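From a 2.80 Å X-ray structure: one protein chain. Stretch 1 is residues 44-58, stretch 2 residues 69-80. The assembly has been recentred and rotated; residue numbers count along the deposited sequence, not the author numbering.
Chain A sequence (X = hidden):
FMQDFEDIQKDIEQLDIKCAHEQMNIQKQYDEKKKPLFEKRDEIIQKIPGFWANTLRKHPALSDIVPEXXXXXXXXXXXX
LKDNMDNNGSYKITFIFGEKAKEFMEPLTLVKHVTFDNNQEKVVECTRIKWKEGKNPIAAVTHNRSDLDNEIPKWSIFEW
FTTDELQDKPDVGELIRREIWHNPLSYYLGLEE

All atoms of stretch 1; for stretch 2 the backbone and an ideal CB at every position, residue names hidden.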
# COMPACT_ATOMS: atom_id res chain seq x y z
N ILE A 44 -7.49 0.21 -27.21
CA ILE A 44 -7.29 1.63 -27.40
C ILE A 44 -5.80 1.98 -27.43
O ILE A 44 -5.36 2.85 -28.20
CB ILE A 44 -7.98 2.45 -26.32
CG1 ILE A 44 -9.40 1.93 -26.13
CG2 ILE A 44 -8.01 3.90 -26.71
CD1 ILE A 44 -10.17 2.61 -25.05
N ILE A 45 -5.03 1.31 -26.57
CA ILE A 45 -3.60 1.53 -26.50
C ILE A 45 -3.00 1.20 -27.85
O ILE A 45 -2.10 1.89 -28.30
CB ILE A 45 -2.97 0.69 -25.38
CG1 ILE A 45 -3.41 1.27 -24.03
CG2 ILE A 45 -1.46 0.72 -25.50
CD1 ILE A 45 -3.26 0.39 -22.84
N GLN A 46 -3.55 0.18 -28.51
CA GLN A 46 -3.11 -0.23 -29.84
C GLN A 46 -3.24 0.86 -30.87
O GLN A 46 -2.54 0.85 -31.88
CB GLN A 46 -3.89 -1.46 -30.32
CG GLN A 46 -3.42 -2.76 -29.74
CD GLN A 46 -3.98 -3.97 -30.47
OE1 GLN A 46 -5.19 -4.11 -30.63
NE2 GLN A 46 -3.09 -4.87 -30.90
N LYS A 47 -4.16 1.78 -30.63
CA LYS A 47 -4.46 2.79 -31.60
C LYS A 47 -3.76 4.10 -31.25
O LYS A 47 -4.00 5.13 -31.88
CB LYS A 47 -5.98 2.98 -31.68
CG LYS A 47 -6.74 1.71 -32.00
CD LYS A 47 -7.99 1.93 -32.81
CE LYS A 47 -9.26 1.67 -32.01
NZ LYS A 47 -10.43 2.26 -32.71
N ILE A 48 -2.91 4.04 -30.22
CA ILE A 48 -2.19 5.23 -29.72
C ILE A 48 -0.69 5.00 -29.86
O ILE A 48 -0.09 4.29 -29.05
CB ILE A 48 -2.49 5.56 -28.23
CG1 ILE A 48 -3.96 5.86 -28.02
CG2 ILE A 48 -1.73 6.76 -27.79
CD1 ILE A 48 -4.33 6.04 -26.59
N PRO A 49 -0.09 5.62 -30.89
CA PRO A 49 1.29 5.45 -31.36
C PRO A 49 2.36 5.61 -30.28
O PRO A 49 2.58 6.72 -29.78
CB PRO A 49 1.42 6.54 -32.41
CG PRO A 49 0.08 6.75 -32.90
CD PRO A 49 -0.79 6.62 -31.71
N GLY A 50 3.04 4.50 -29.97
CA GLY A 50 4.11 4.51 -29.00
C GLY A 50 3.66 4.86 -27.60
O GLY A 50 4.38 5.54 -26.87
N PHE A 51 2.48 4.38 -27.22
CA PHE A 51 1.86 4.70 -25.94
C PHE A 51 2.68 4.27 -24.73
O PHE A 51 2.88 5.07 -23.82
CB PHE A 51 0.46 4.07 -25.83
CG PHE A 51 -0.15 4.16 -24.45
CD1 PHE A 51 -0.97 5.21 -24.11
CD2 PHE A 51 0.10 3.18 -23.49
CE1 PHE A 51 -1.51 5.29 -22.85
CE2 PHE A 51 -0.45 3.27 -22.23
CZ PHE A 51 -1.25 4.33 -21.92
N TRP A 52 3.12 3.02 -24.65
CA TRP A 52 3.79 2.63 -23.42
C TRP A 52 5.12 3.31 -23.31
O TRP A 52 5.49 3.72 -22.22
CB TRP A 52 3.94 1.11 -23.30
CG TRP A 52 2.65 0.46 -22.87
CD1 TRP A 52 1.84 -0.34 -23.63
CD2 TRP A 52 2.00 0.60 -21.60
NE1 TRP A 52 0.74 -0.71 -22.91
CE2 TRP A 52 0.80 -0.15 -21.67
CE3 TRP A 52 2.31 1.28 -20.42
CZ2 TRP A 52 -0.09 -0.24 -20.58
CZ3 TRP A 52 1.42 1.20 -19.35
CH2 TRP A 52 0.24 0.43 -19.43
N ALA A 53 5.82 3.49 -24.43
CA ALA A 53 7.10 4.18 -24.41
C ALA A 53 6.96 5.53 -23.73
O ALA A 53 7.71 5.85 -22.82
CB ALA A 53 7.64 4.35 -25.82
N ASN A 54 5.98 6.30 -24.17
CA ASN A 54 5.72 7.61 -23.62
C ASN A 54 5.00 7.59 -22.29
O ASN A 54 4.90 8.62 -21.64
CB ASN A 54 4.90 8.42 -24.60
CG ASN A 54 5.65 8.74 -25.83
OD1 ASN A 54 6.50 9.60 -25.83
ND2 ASN A 54 5.35 8.02 -26.91
N THR A 55 4.46 6.45 -21.89
CA THR A 55 3.88 6.37 -20.57
C THR A 55 4.94 6.08 -19.52
O THR A 55 5.11 6.86 -18.60
CB THR A 55 2.84 5.31 -20.48
OG1 THR A 55 1.82 5.60 -21.43
CG2 THR A 55 2.23 5.31 -19.12
N LEU A 56 5.64 4.96 -19.68
CA LEU A 56 6.59 4.48 -18.68
C LEU A 56 7.56 5.54 -18.18
O LEU A 56 7.74 5.71 -16.98
CB LEU A 56 7.37 3.30 -19.23
CG LEU A 56 6.51 2.07 -19.49
CD1 LEU A 56 7.34 0.98 -20.11
CD2 LEU A 56 5.90 1.61 -18.20
N ARG A 57 8.19 6.25 -19.11
CA ARG A 57 9.26 7.19 -18.77
C ARG A 57 8.74 8.57 -18.36
O ARG A 57 9.52 9.52 -18.27
CB ARG A 57 10.23 7.32 -19.95
CG ARG A 57 9.63 7.92 -21.20
CD ARG A 57 10.66 8.03 -22.33
NE ARG A 57 10.09 8.78 -23.45
CZ ARG A 57 10.39 10.06 -23.73
NH1 ARG A 57 11.26 10.73 -22.99
NH2 ARG A 57 9.81 10.65 -24.78
N LYS A 58 7.44 8.68 -18.12
CA LYS A 58 6.91 9.82 -17.41
C LYS A 58 6.74 9.48 -15.93
O LYS A 58 6.29 10.31 -15.14
CB LYS A 58 5.58 10.27 -17.99
CG LYS A 58 5.67 10.99 -19.32
CD LYS A 58 4.67 12.10 -19.31
CE LYS A 58 4.05 12.37 -20.66
NZ LYS A 58 3.16 13.58 -20.54
N UNK A 69 16.56 2.63 -24.88
CA UNK A 69 15.41 1.90 -24.38
C UNK A 69 14.15 2.21 -25.17
O UNK A 69 13.29 1.33 -25.35
CB UNK A 69 15.19 2.22 -22.90
N UNK A 70 14.07 3.45 -25.66
CA UNK A 70 12.85 3.96 -26.26
C UNK A 70 12.66 3.33 -27.60
O UNK A 70 11.52 3.09 -28.02
CB UNK A 70 12.88 5.48 -26.38
N UNK A 71 13.77 3.03 -28.27
CA UNK A 71 13.73 2.44 -29.62
C UNK A 71 12.98 1.12 -29.65
O UNK A 71 12.19 0.88 -30.55
CB UNK A 71 15.15 2.23 -30.15
N UNK A 72 13.23 0.28 -28.65
CA UNK A 72 12.51 -0.98 -28.49
C UNK A 72 11.11 -0.75 -27.91
O UNK A 72 10.11 -1.18 -28.49
CB UNK A 72 13.30 -1.93 -27.59
N UNK A 73 11.03 -0.02 -26.80
CA UNK A 73 9.75 0.30 -26.17
C UNK A 73 8.74 0.91 -27.13
O UNK A 73 7.53 0.74 -26.93
CB UNK A 73 9.98 1.26 -25.00
N UNK A 74 9.21 1.61 -28.15
CA UNK A 74 8.32 2.17 -29.18
C UNK A 74 7.55 1.13 -29.99
O UNK A 74 6.73 1.48 -30.83
CB UNK A 74 9.14 3.03 -30.14
N UNK A 75 7.85 -0.14 -29.73
CA UNK A 75 7.18 -1.27 -30.38
C UNK A 75 6.57 -2.19 -29.32
O UNK A 75 6.23 -3.33 -29.58
CB UNK A 75 8.16 -2.05 -31.26
N UNK A 76 6.46 -1.68 -28.10
CA UNK A 76 5.72 -2.38 -27.07
C UNK A 76 4.24 -2.18 -27.41
O UNK A 76 3.66 -1.12 -27.15
CB UNK A 76 6.07 -1.87 -25.67
N UNK A 77 3.63 -3.21 -28.01
CA UNK A 77 2.25 -3.12 -28.44
C UNK A 77 1.33 -3.47 -27.26
O UNK A 77 0.16 -3.08 -27.26
CB UNK A 77 1.99 -4.04 -29.63
N UNK A 78 1.85 -4.18 -26.26
CA UNK A 78 1.00 -4.72 -25.19
C UNK A 78 1.73 -4.97 -23.88
O UNK A 78 2.80 -5.62 -23.86
CB UNK A 78 0.36 -6.03 -25.66
N UNK A 79 1.15 -4.48 -22.79
CA UNK A 79 1.69 -4.70 -21.46
C UNK A 79 0.57 -5.22 -20.59
O UNK A 79 -0.52 -4.64 -20.59
CB UNK A 79 2.30 -3.42 -20.88
N UNK A 80 0.79 -6.31 -19.87
CA UNK A 80 -0.29 -6.81 -19.02
C UNK A 80 0.13 -7.26 -17.67
O UNK A 80 1.11 -7.96 -17.50
CB UNK A 80 -1.00 -7.97 -19.71

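Stretch 2 runs as a helix, turns, and leaves as a strand. Against it, helix 51-56 of stretch 1 offers Trp 52, Ala 53 and Leu 56, with Arg 57 just beyond, so the rule to expect is apolar packing with shape deciding the details.

Position 69 has helical angles and nothing of stretch 1 within 5.5 Å of its ideal CB; this contact sets no preference there. The residue is Asp 69, whose carboxylate is hydrogen-bonded elsewhere in the structure.

Position 70 points toward stretch 1, its ideal CB 5.2 Å from Arg 57 NE and 5.4 Å from Ala 53 CB. That gap suits a medium or long side chain: an aliphatic one to cover the small alanine, or an acid to answer the guanidinium. It is Ile 70, which takes the apolar option: its CD1 lies 3.6 Å from Arg 57 NE, over one face of the guanidinium, while its CG2 comes within 4.4 Å of Ala 53 CB.

Position 71 points away and 72 is out of reach, so stretch 1 constrains neither. They are Asp 71 and Ile 72.

Position 73 points toward stretch 1 where the backbones draw close, the CA of residue 73 lying 5.0 Å from Ala 53 CA. The ideal CB sits 4.0 Å from Ala 53 CB, and Leu 56 lies further along the helix. Alanine would fit, but a leucine, isoleucine or methionine could also reach Leu 56. Leu 73, with chi1 m and chi2 t, does so, its CD2 4.1 Å from Leu 56 CD1; the small methyl of Ala 53 permits the close backbone approach.

Position 74 is nearer still, the CA of residue 74 lying 4.8 Å from Gly 50 CA, yet its CA-to-CB bond points away. A small or polar side chain suits this turn. Asn 74 bends its end back, bringing OD1 to 3.4 Å from Ala 53 CB and 4.0 Å from Gly 50 CA. These are contacts without a hydrogen bond, and a CB on residue 50 would clash with that OD1.

Position 75 points away, open to many residues as far as stretch 1 is concerned; it is His 75.

Position 76 begins the strand and faces Trp 52, whose CB is 4.4 Å from the ideal CB. A branched aliphatic is natural. Leu 76 places CD2 3.8 Å from Trp 52 CB and 4.5 Å from Leu 56 CD1.

Position 77 points sideways, its ideal CB 5.3 Å from Gln 46 NE2, so polar or modest apolar groups would serve. Val 77 is found, and its carbonyl O lies 4.4 Å from Gln 46 CG.

Position 78 points away, so stretch 1 leaves polar and apolar chains open. Lys 78 forms a salt bridge, NZ to OD1 of residue 80 at 2.9 Å.

Position 79 turns back, its ideal CB 3.7 Å from Trp 52 CE2, inviting an apolar cover for the indole: leucine, isoleucine, methionine or an aromatic. Leu 79 lays CD1 over its face, 3.7 Å from the six-membered ring centroid.

Position 80 points away again; Asp 80 is the salt-bridge partner.

Stretch 2 69-80: DIDILNHLVKLD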
# COMPACT_ATOMS: atom_id res chain seq x y z
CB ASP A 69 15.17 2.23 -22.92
CG ASP A 69 16.03 1.40 -22.01
OD1 ASP A 69 16.64 0.42 -22.48
OD2 ASP A 69 16.07 1.72 -20.80
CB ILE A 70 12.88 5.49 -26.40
CG1 ILE A 70 13.12 6.16 -25.05
CG2 ILE A 70 11.58 6.02 -26.98
CD1 ILE A 70 13.11 7.65 -25.14
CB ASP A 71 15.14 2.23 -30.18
CG ASP A 71 15.71 3.49 -30.81
OD1 ASP A 71 14.92 4.21 -31.48
OD2 ASP A 71 16.93 3.76 -30.64
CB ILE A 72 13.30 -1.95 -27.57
CG1 ILE A 72 14.69 -2.28 -28.15
CG2 ILE A 72 12.52 -3.25 -27.40
CD1 ILE A 72 15.82 -1.50 -27.56
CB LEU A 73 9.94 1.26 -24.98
CG LEU A 73 10.51 0.72 -23.66
CD1 LEU A 73 10.58 1.81 -22.60
CD2 LEU A 73 9.76 -0.48 -23.14
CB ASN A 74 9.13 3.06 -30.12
CG ASN A 74 9.08 4.52 -29.72
OD1 ASN A 74 8.09 4.98 -29.15
ND2 ASN A 74 10.15 5.26 -30.04
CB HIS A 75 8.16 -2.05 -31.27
CG HIS A 75 8.93 -1.17 -32.22
ND1 HIS A 75 8.44 -0.79 -33.45
CD2 HIS A 75 10.13 -0.56 -32.08
CE1 HIS A 75 9.32 0.00 -34.04
NE2 HIS A 75 10.35 0.16 -33.23
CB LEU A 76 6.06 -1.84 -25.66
CG LEU A 76 5.48 -2.58 -24.45
CD1 LEU A 76 5.78 -4.03 -24.59
CD2 LEU A 76 6.02 -2.09 -23.11
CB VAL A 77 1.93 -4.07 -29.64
CG1 VAL A 77 2.80 -3.78 -30.83
CG2 VAL A 77 2.10 -5.51 -29.26
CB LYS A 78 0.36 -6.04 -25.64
CG LYS A 78 -0.97 -6.36 -25.01
CD LYS A 78 -1.90 -7.02 -26.02
CE LYS A 78 -3.14 -7.56 -25.36
NZ LYS A 78 -2.74 -8.28 -24.15
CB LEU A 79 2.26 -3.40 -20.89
CG LEU A 79 3.23 -3.36 -19.71
CD1 LEU A 79 3.78 -1.95 -19.62
CD2 LEU A 79 2.56 -3.75 -18.41
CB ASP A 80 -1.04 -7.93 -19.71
CG ASP A 80 -2.01 -7.40 -20.73
OD1 ASP A 80 -1.53 -7.06 -21.83
OD2 ASP A 80 -3.22 -7.27 -20.43
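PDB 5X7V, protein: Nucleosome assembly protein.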